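Local coordinates for molybdopterin-guanine dinucleotide biosynthesis adapter protein (Escherichia coli, PDB 1P9N) that binds GTP with weak GTPase activity and may act as an adapter that makes molybdopterin-guanine dinucleotide cofactor synthesis and use more efficient, at residues A[29-34]-A[96-101]; A[1-6]-A[163-168]. One frame throughout, in Å; residues are numbered along the deposited sequence.

Contact 1: A[29-34]-A[96-101]; sequences RGIRPG and KLDLIL
Arg32 and Asp98 bind through both backbone and side chains just before strands 33-38 and 99-103 pair in parallel. The arginine follows the other segment from its root. Its CB lies 3.6 Å from Lys96 O and also beside Asp98 OD2, CG runs past that same carboxylate oxygen, and CD lies about equally far from Lys96 O and Asp98 OD2. A bend at chi3 (-55°) then turns the guanidinium to meet the carboxylate side-on. Arg32 NE donates to Asp98 OD2 at 3.1 Å and Arg32 NH1 to Asp98 OD1 at 2.8 Å, each acceptor lying close to the guanidinium plane and met on its syn side. With the two planes 19° apart, this bidentate salt bridge is nearly flat. Farther out, CZ has the Lys96 carbonyl carbon over one face, and NH2 approaches Lys96 CA at 3.9 Å.

Asp98 OD2 accepts a second hydrogen bond, from Arg32 N at 2.6 Å, while Asp98 N returns a bond to Arg32 O at 2.9 Å. Three bonds to its carboxylate thus fix the rotation of Asp98, which is predicted to belong to the GTP site. Beyond it the regular ladder begins, with Gly34 N to Leu99 O at 2.8 Å and Leu101 N to Gly34 O. Ile31 CG2 rests on Leu99 CB.

Helix 15-28 packs on Pro33 and Leu101, whereas Met165 of helix 154-168 meets Ile31 and Leu99; strand 99-103 runs between 33-38 and 4-7, and Gly59 and Gln62 of the second subunit touch Pro33 and Leu97 respectively.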
ATOM      1  N   ARG A  29      -2.839 -10.885 -23.824  1.00 12.24           N
ATOM      2  CA  ARG A  29      -3.216  -9.933 -24.868  1.00 10.75           C
ATOM      3  C   ARG A  29      -2.477  -8.599 -24.776  1.00 11.31           C
ATOM      4  O   ARG A  29      -2.813  -7.650 -25.494  1.00  7.74           O
ATOM      5  CB  ARG A  29      -4.708  -9.640 -24.846  1.00  9.68           C
ATOM      6  CG  ARG A  29      -5.574 -10.761 -25.316  1.00 10.51           C
ATOM      7  CD  ARG A  29      -5.797 -11.772 -24.220  1.00  7.58           C
ATOM      8  NE  ARG A  29      -6.614 -12.901 -24.666  1.00 10.80           N
ATOM      9  CZ  ARG A  29      -7.705 -12.777 -25.414  1.00 20.23           C
ATOM     10  NH1 ARG A  29      -8.100 -11.568 -25.803  1.00 11.52           N
ATOM     11  NH2 ARG A  29      -8.412 -13.854 -25.759  1.00 14.99           N
ATOM     12  N   GLY A  30      -1.481  -8.522 -23.897  1.00 14.31           N
ATOM     13  CA  GLY A  30      -0.731  -7.286 -23.746  1.00 18.58           C
ATOM     14  C   GLY A  30      -1.429  -6.237 -22.891  1.00 23.25           C
ATOM     15  O   GLY A  30      -1.152  -5.039 -23.006  1.00 26.86           O
ATOM     16  N   ILE A  31      -2.338  -6.678 -22.027  1.00 20.58           N
ATOM     17  CA  ILE A  31      -3.059  -5.753 -21.160  1.00 21.01           C
ATOM     18  C   ILE A  31      -2.550  -5.850 -19.732  1.00 25.27           C
ATOM     19  O   ILE A  31      -2.704  -6.884 -19.088  1.00 27.98           O
ATOM     20  CB  ILE A  31      -4.570  -6.055 -21.137  1.00 21.95           C
ATOM     21  CG1 ILE A  31      -5.133  -6.049 -22.569  1.00 15.62           C
ATOM     22  CG2 ILE A  31      -5.282  -5.034 -20.260  1.00 11.52           C
ATOM     23  CD1 ILE A  31      -4.901  -4.757 -23.332  1.00 42.97           C
ATOM     24  N   ARG A  32      -1.946  -4.773 -19.244  1.00 23.42           N
ATOM     25  CA  ARG A  32      -1.428  -4.739 -17.881  1.00 20.69           C
ATOM     26  C   ARG A  32      -2.565  -4.334 -16.952  1.00 17.71           C
ATOM     27  O   ARG A  32      -3.069  -3.211 -17.022  1.00 19.70           O
ATOM     28  CB  ARG A  32      -0.274  -3.757 -17.811  1.00 21.72           C
ATOM     29  CG  ARG A  32       0.888  -4.189 -18.675  1.00 20.02           C
ATOM     30  CD  ARG A  32       1.873  -3.075 -18.859  1.00 16.19           C
ATOM     31  NE  ARG A  32       1.224  -1.887 -19.394  1.00 20.88           N
ATOM     32  CZ  ARG A  32       1.859  -0.750 -19.659  1.00 33.87           C
ATOM     33  NH1 ARG A  32       1.188   0.289 -20.141  1.00 30.28           N
ATOM     34  NH2 ARG A  32       3.170  -0.652 -19.447  1.00 40.11           N
ATOM     35  N   PRO A  33      -2.985  -5.259 -16.076  1.00 13.41           N
ATOM     36  CA  PRO A  33      -4.073  -5.052 -15.123  1.00 10.49           C
ATOM     37  C   PRO A  33      -3.756  -4.761 -13.656  1.00 15.62           C
ATOM     38  O   PRO A  33      -2.858  -5.369 -13.047  1.00 19.15           O
ATOM     39  CB  PRO A  33      -4.853  -6.348 -15.254  1.00  9.33           C
ATOM     40  CG  PRO A  33      -3.727  -7.367 -15.291  1.00  9.10           C
ATOM     41  CD  PRO A  33      -2.655  -6.697 -16.172  1.00 13.02           C
ATOM     42  N   GLY A  34      -4.544  -3.846 -13.096  1.00 16.32           N
ATOM     43  CA  GLY A  34      -4.431  -3.494 -11.695  1.00 15.82           C
ATOM     44  C   GLY A  34      -5.726  -3.955 -11.042  1.00 17.52           C
ATOM     45  O   GLY A  34      -6.802  -3.674 -11.560  1.00 21.97           O
ATOM     46  N   LYS A  96       1.865   2.194 -15.858  1.00 34.05           N
ATOM     47  CA  LYS A  96       2.293   0.811 -15.961  1.00 35.14           C
ATOM     48  C   LYS A  96       1.022  -0.034 -15.880  1.00 31.78           C
ATOM     49  O   LYS A  96       1.069  -1.243 -15.627  1.00 31.06           O
ATOM     50  CB  LYS A  96       3.232   0.471 -14.802  1.00 38.95           C
ATOM     51  CG  LYS A  96       3.661  -0.992 -14.754  1.00 54.21           C
ATOM     52  CD  LYS A  96       3.000  -1.756 -13.604  1.00 61.88           C
ATOM     53  CE  LYS A  96       3.562  -1.343 -12.254  1.00 64.41           C
ATOM     54  NZ  LYS A  96       3.136  -2.290 -11.189  1.00 64.41           N
ATOM     55  N   LEU A  97      -0.115   0.630 -16.090  1.00 27.08           N
ATOM     56  CA  LEU A  97      -1.429  -0.006 -16.050  1.00 23.33           C
ATOM     57  C   LEU A  97      -2.330   0.517 -17.182  1.00 23.43           C
ATOM     58  O   LEU A  97      -2.303   1.713 -17.499  1.00 25.29           O
ATOM     59  CB  LEU A  97      -2.097   0.261 -14.700  1.00 18.87           C
ATOM     60  CG  LEU A  97      -1.397  -0.217 -13.419  1.00 17.67           C
ATOM     61  CD1 LEU A  97      -2.164   0.291 -12.209  1.00 23.48           C
ATOM     62  CD2 LEU A  97      -1.307  -1.737 -13.393  1.00 16.94           C
ATOM     63  N   ASP A  98      -3.123  -0.378 -17.782  1.00 21.34           N
ATOM     64  CA  ASP A  98      -4.028  -0.012 -18.878  1.00 19.49           C
ATOM     65  C   ASP A  98      -5.486  -0.262 -18.471  1.00 17.92           C
ATOM     66  O   ASP A  98      -6.420   0.313 -19.040  1.00 16.57           O
ATOM     67  CB  ASP A  98      -3.708  -0.855 -20.111  1.00 21.16           C
ATOM     68  CG  ASP A  98      -2.225  -1.157 -20.245  1.00 21.62           C
ATOM     69  OD1 ASP A  98      -1.483  -0.265 -20.718  1.00 11.14           O
ATOM     70  OD2 ASP A  98      -1.805  -2.279 -19.865  1.00 25.45           O
ATOM     71  N   LEU A  99      -5.665  -1.121 -17.474  1.00 15.56           N
ATOM     72  CA  LEU A  99      -6.997  -1.478 -16.998  1.00 14.05           C
ATOM     73  C   LEU A  99      -6.998  -1.741 -15.481  1.00 14.02           C
ATOM     74  O   LEU A  99      -6.053  -2.326 -14.946  1.00 15.03           O
ATOM     75  CB  LEU A  99      -7.469  -2.725 -17.766  1.00 13.51           C
ATOM     76  CG  LEU A  99      -8.829  -3.402 -17.605  1.00 18.87           C
ATOM     77  CD1 LEU A  99      -8.845  -4.231 -16.350  1.00 22.47           C
ATOM     78  CD2 LEU A  99      -9.934  -2.359 -17.616  1.00 18.49           C
ATOM     79  N   ILE A 100      -8.037  -1.287 -14.784  1.00 12.27           N
ATOM     80  CA  ILE A 100      -8.115  -1.543 -13.354  1.00 10.62           C
ATOM     81  C   ILE A 100      -9.393  -2.302 -13.072  1.00 10.39           C
ATOM     82  O   ILE A 100     -10.489  -1.817 -13.334  1.00 11.80           O
ATOM     83  CB  ILE A 100      -8.122  -0.244 -12.471  1.00  8.37           C
ATOM     84  CG1 ILE A 100      -6.901   0.636 -12.760  1.00  7.99           C
ATOM     85  CG2 ILE A 100      -8.068  -0.630 -10.990  1.00 11.05           C
ATOM     86  CD1 ILE A 100      -7.048   2.037 -12.226  1.00 42.97           C
ATOM     87  N   LEU A 101      -9.238  -3.503 -12.544  1.00 10.79           N
ATOM     88  CA  LEU A 101     -10.365  -4.338 -12.212  1.00 11.84           C
ATOM     89  C   LEU A 101     -10.819  -4.018 -10.797  1.00 13.62           C
ATOM     90  O   LEU A 101     -10.008  -3.969  -9.869  1.00 17.40           O
ATOM     91  CB  LEU A 101      -9.960  -5.804 -12.305  1.00 10.85           C
ATOM     92  CG  LEU A 101      -9.592  -6.386 -13.667  1.00 14.76           C
ATOM     93  CD1 LEU A 101      -9.193  -7.815 -13.438  1.00  8.36           C
ATOM     94  CD2 LEU A 101     -10.758  -6.308 -14.656  1.00 10.30           C
TER

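Contact 2: A[1-6]-A[163-168]; sequences MIPLLA and EWMQKQ
Trp164 wedges its six-membered ring against Pro3 and Leu5, where helix 154-168 lies across one side of the parallel sheet of this P-loop NTPase fold. Pro3 and Leu5, two residues apart in the chain, both point toward the helix and leave a shallow hollow with the backbone of Leu4 as its floor. The six-membered end of the indole sits in it. Its CZ3 comes within 3.9 Å of Pro3 CB, CE3 lies 3.8 Å from Leu5 CD1, and CH2 reaches the floor at Leu4 O, 3.9 Å away. All three approaches are oblique to the ring. The indole reaches the strand because CG stands opposite the backbone N (chi1 173°), and the Leu5 and Trp164 side chains lie alongside each other and run in opposite senses. An alanine here, lacking the indole, would probably leave the hollow between Pro3 and Leu5 unfilled and the helix less firmly seated on the strand.

A second, smaller bump comes from the selenomethionine Met165, whose methyl CE meets Pro3 CG at 4.3 Å. Strand 111-115 continues the surface under the helix, with Ala111 touching Trp164 and Ile113 touching Leu5. Gln168 lays its CG over one face of the indole, toward its rim. Its bent chain then crosses the N-terminal selenomethionine Met1, whose CE lies 3.3 Å from Gln168 OE1.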
HETATM    1  N   MSE A   1      -7.006   7.498 -21.297  1.00 24.28           N
HETATM    2  CA  MSE A   1      -7.896   7.340 -20.103  1.00 24.28           C
HETATM    3  C   MSE A   1      -7.204   6.463 -19.058  1.00 24.28           C
HETATM    4  O   MSE A   1      -6.222   6.884 -18.459  1.00 24.28           O
HETATM    5  CB  MSE A   1      -9.234   6.707 -20.527  1.00 24.28           C
HETATM    6  CG  MSE A   1     -10.460   7.071 -19.642  1.00 24.28           C
HETATM    7 SE   MSE A   1     -12.233   6.553 -20.501  1.00 24.28          SE
HETATM    8  CE  MSE A   1     -12.739   5.031 -19.312  1.00 24.28           C
ATOM      9  N   ILE A   2      -7.733   5.254 -18.867  1.00 23.51           N
ATOM     10  CA  ILE A   2      -7.260   4.230 -17.922  1.00 23.29           C
ATOM     11  C   ILE A   2      -8.493   3.689 -17.190  1.00 21.67           C
ATOM     12  O   ILE A   2      -8.643   3.843 -15.991  1.00 21.15           O
ATOM     13  CB  ILE A   2      -6.265   4.774 -16.892  1.00 24.31           C
ATOM     14  CG1 ILE A   2      -5.779   3.622 -16.016  1.00 18.04           C
ATOM     15  CG2 ILE A   2      -6.912   5.885 -16.043  1.00 26.38           C
ATOM     16  CD1 ILE A   2      -4.992   2.601 -16.753  1.00 42.97           C
ATOM     17  N   PRO A   3      -9.381   3.014 -17.927  1.00 21.66           N
ATOM     18  CA  PRO A   3     -10.642   2.411 -17.493  1.00 17.16           C
ATOM     19  C   PRO A   3     -10.687   1.622 -16.200  1.00 15.50           C
ATOM     20  O   PRO A   3      -9.704   1.018 -15.773  1.00 17.01           O
ATOM     21  CB  PRO A   3     -11.010   1.531 -18.680  1.00 16.71           C
ATOM     22  CG  PRO A   3      -9.650   1.065 -19.155  1.00 19.95           C
ATOM     23  CD  PRO A   3      -8.936   2.384 -19.188  1.00 19.17           C
ATOM     24  N   LEU A   4     -11.877   1.628 -15.605  1.00 13.95           N
ATOM     25  CA  LEU A   4     -12.181   0.907 -14.368  1.00 10.97           C
ATOM     26  C   LEU A   4     -13.342  -0.004 -14.728  1.00 10.52           C
ATOM     27  O   LEU A   4     -14.379   0.466 -15.199  1.00 12.44           O
ATOM     28  CB  LEU A   4     -12.614   1.876 -13.245  1.00  9.71           C
ATOM     29  CG  LEU A   4     -11.541   2.577 -12.404  1.00 12.28           C
ATOM     30  CD1 LEU A   4     -12.161   3.655 -11.562  1.00 16.42           C
ATOM     31  CD2 LEU A   4     -10.869   1.583 -11.504  1.00  9.81           C
ATOM     32  N   LEU A   5     -13.171  -1.299 -14.514  1.00  8.45           N
ATOM     33  CA  LEU A   5     -14.216  -2.250 -14.832  1.00  8.73           C
ATOM     34  C   LEU A   5     -14.419  -3.146 -13.632  1.00  9.91           C
ATOM     35  O   LEU A   5     -13.464  -3.705 -13.110  1.00  8.81           O
ATOM     36  CB  LEU A   5     -13.788  -3.081 -16.050  1.00  9.18           C
ATOM     37  CG  LEU A   5     -14.615  -4.183 -16.743  1.00 14.95           C
ATOM     38  CD1 LEU A   5     -13.746  -4.752 -17.861  1.00 19.02           C
ATOM     39  CD2 LEU A   5     -14.992  -5.307 -15.804  1.00 27.39           C
ATOM     40  N   ALA A   6     -15.670  -3.298 -13.219  1.00 14.56           N
ATOM     41  CA  ALA A   6     -16.007  -4.124 -12.071  1.00 17.05           C
ATOM     42  C   ALA A   6     -16.691  -5.460 -12.372  1.00 19.33           C
ATOM     43  O   ALA A   6     -17.311  -5.647 -13.435  1.00 15.12           O
ATOM     44  CB  ALA A   6     -16.877  -3.327 -11.136  1.00 20.43           C
ATOM     45  N   GLU A 163     -12.080  -5.611 -26.217  1.00 18.15           N
ATOM     46  CA  GLU A 163     -12.878  -4.876 -27.197  1.00 19.32           C
ATOM     47  C   GLU A 163     -13.556  -3.721 -26.486  1.00 18.07           C
ATOM     48  O   GLU A 163     -13.526  -2.573 -26.950  1.00 14.75           O
ATOM     49  CB  GLU A 163     -13.970  -5.762 -27.794  1.00 19.96           C
ATOM     50  CG  GLU A 163     -13.498  -6.918 -28.665  1.00 26.05           C
ATOM     51  CD  GLU A 163     -14.673  -7.698 -29.252  1.00 39.58           C
ATOM     52  OE1 GLU A 163     -15.596  -7.044 -29.798  1.00 46.33           O
ATOM     53  OE2 GLU A 163     -14.672  -8.952 -29.167  1.00 38.49           O
ATOM     54  N   TRP A 164     -14.183  -4.045 -25.357  1.00 16.43           N
ATOM     55  CA  TRP A 164     -14.875  -3.045 -24.562  1.00 14.01           C
ATOM     56  C   TRP A 164     -13.951  -1.880 -24.302  1.00 13.69           C
ATOM     57  O   TRP A 164     -14.346  -0.726 -24.432  1.00  8.47           O
ATOM     58  CB  TRP A 164     -15.310  -3.604 -23.220  1.00 10.93           C
ATOM     59  CG  TRP A 164     -15.871  -2.517 -22.340  1.00 11.49           C
ATOM     60  CD1 TRP A 164     -17.077  -1.890 -22.481  1.00 15.58           C
ATOM     61  CD2 TRP A 164     -15.219  -1.887 -21.232  1.00  9.51           C
ATOM     62  NE1 TRP A 164     -17.213  -0.910 -21.531  1.00 14.47           N
ATOM     63  CE2 TRP A 164     -16.088  -0.885 -20.752  1.00 13.06           C
ATOM     64  CE3 TRP A 164     -13.982  -2.073 -20.597  1.00  7.58           C
ATOM     65  CZ2 TRP A 164     -15.763  -0.066 -19.663  1.00  7.58           C
ATOM     66  CZ3 TRP A 164     -13.653  -1.264 -19.516  1.00  7.58           C
ATOM     67  CH2 TRP A 164     -14.544  -0.268 -19.056  1.00  8.99           C
HETATM   68  N   MSE A 165     -12.719  -2.193 -23.918  1.00 16.22           N
HETATM   69  CA  MSE A 165     -11.743  -1.152 -23.641  1.00 17.56           C
HETATM   70  C   MSE A 165     -11.577  -0.210 -24.826  1.00 21.94           C
HETATM   71  O   MSE A 165     -11.679   1.008 -24.678  1.00 19.94           O
HETATM   72  CB  MSE A 165     -10.387  -1.758 -23.294  1.00 15.34           C
HETATM   73  CG  MSE A 165     -10.354  -2.546 -22.011  1.00 19.58           C
HETATM   74 SE   MSE A 165      -8.511  -2.984 -21.630  1.00 10.62          SE
HETATM   75  CE  MSE A 165      -7.684  -1.283 -22.155  1.00  7.58           C
ATOM     76  N   GLN A 166     -11.325  -0.780 -26.002  1.00 26.41           N
ATOM     77  CA  GLN A 166     -11.131   0.017 -27.204  1.00 33.46           C
ATOM     78  C   GLN A 166     -12.273   0.975 -27.499  1.00 36.53           C
ATOM     79  O   GLN A 166     -12.051   2.111 -27.913  1.00 39.30           O
ATOM     80  CB  GLN A 166     -10.902  -0.898 -28.390  1.00 36.31           C
ATOM     81  CG  GLN A 166      -9.512  -1.464 -28.424  1.00 43.62           C
ATOM     82  CD  GLN A 166      -9.405  -2.647 -29.356  1.00 54.20           C
ATOM     83  OE1 GLN A 166      -9.989  -2.650 -30.446  1.00 36.66           O
ATOM     84  NE2 GLN A 166      -8.652  -3.663 -28.940  1.00 50.79           N
ATOM     85  N   LYS A 167     -13.500   0.528 -27.286  1.00 38.50           N
ATOM     86  CA  LYS A 167     -14.642   1.395 -27.535  1.00 39.19           C
ATOM     87  C   LYS A 167     -14.667   2.554 -26.536  1.00 39.31           C
ATOM     88  O   LYS A 167     -15.379   3.536 -26.733  1.00 38.71           O
ATOM     89  CB  LYS A 167     -15.947   0.580 -27.479  1.00 37.96           C
ATOM     90  CG  LYS A 167     -16.017  -0.474 -28.585  1.00 40.76           C
ATOM     91  CD  LYS A 167     -17.214  -1.397 -28.469  1.00 43.23           C
ATOM     92  CE  LYS A 167     -17.153  -2.482 -29.544  1.00 55.18           C
ATOM     93  NZ  LYS A 167     -15.880  -3.284 -29.507  1.00 58.04           N
ATOM     94  N   GLN A 168     -13.872   2.451 -25.476  1.00 40.53           N
ATOM     95  CA  GLN A 168     -13.823   3.509 -24.476  1.00 41.96           C
ATOM     96  C   GLN A 168     -12.635   4.448 -24.662  1.00 44.81           C
ATOM     97  O   GLN A 168     -12.646   5.576 -24.160  1.00 46.84           O
ATOM     98  CB  GLN A 168     -13.792   2.908 -23.073  1.00 39.44           C
ATOM     99  CG  GLN A 168     -15.102   2.266 -22.675  1.00 40.77           C
ATOM    100  CD  GLN A 168     -15.654   2.855 -21.398  1.00 48.66           C
ATOM    101  OE1 GLN A 168     -15.007   2.799 -20.353  1.00 50.07           O
ATOM    102  NE2 GLN A 168     -16.850   3.427 -21.472  1.00 54.47           N
TER

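Both contacts hold the same parallel sheet, and strands 99-103 and 4-7 lie side by side in it: Ile100 N probably bonds to Pro3 O, and Ile100 O to Leu5 N. Contact 1 works within the sheet plane, joining the strand that is outermost within this chain to its neighbour through backbone bonds and a salt bridge, whereas contact 2 fastens a helix onto the sheet by apolar packing. Each combines buried residues with an exposed margin: Arg32 is exposed at contact 1, Met1 and Gln168 at contact 2. One residue of helix 154-168, Met165, reaches both contacts.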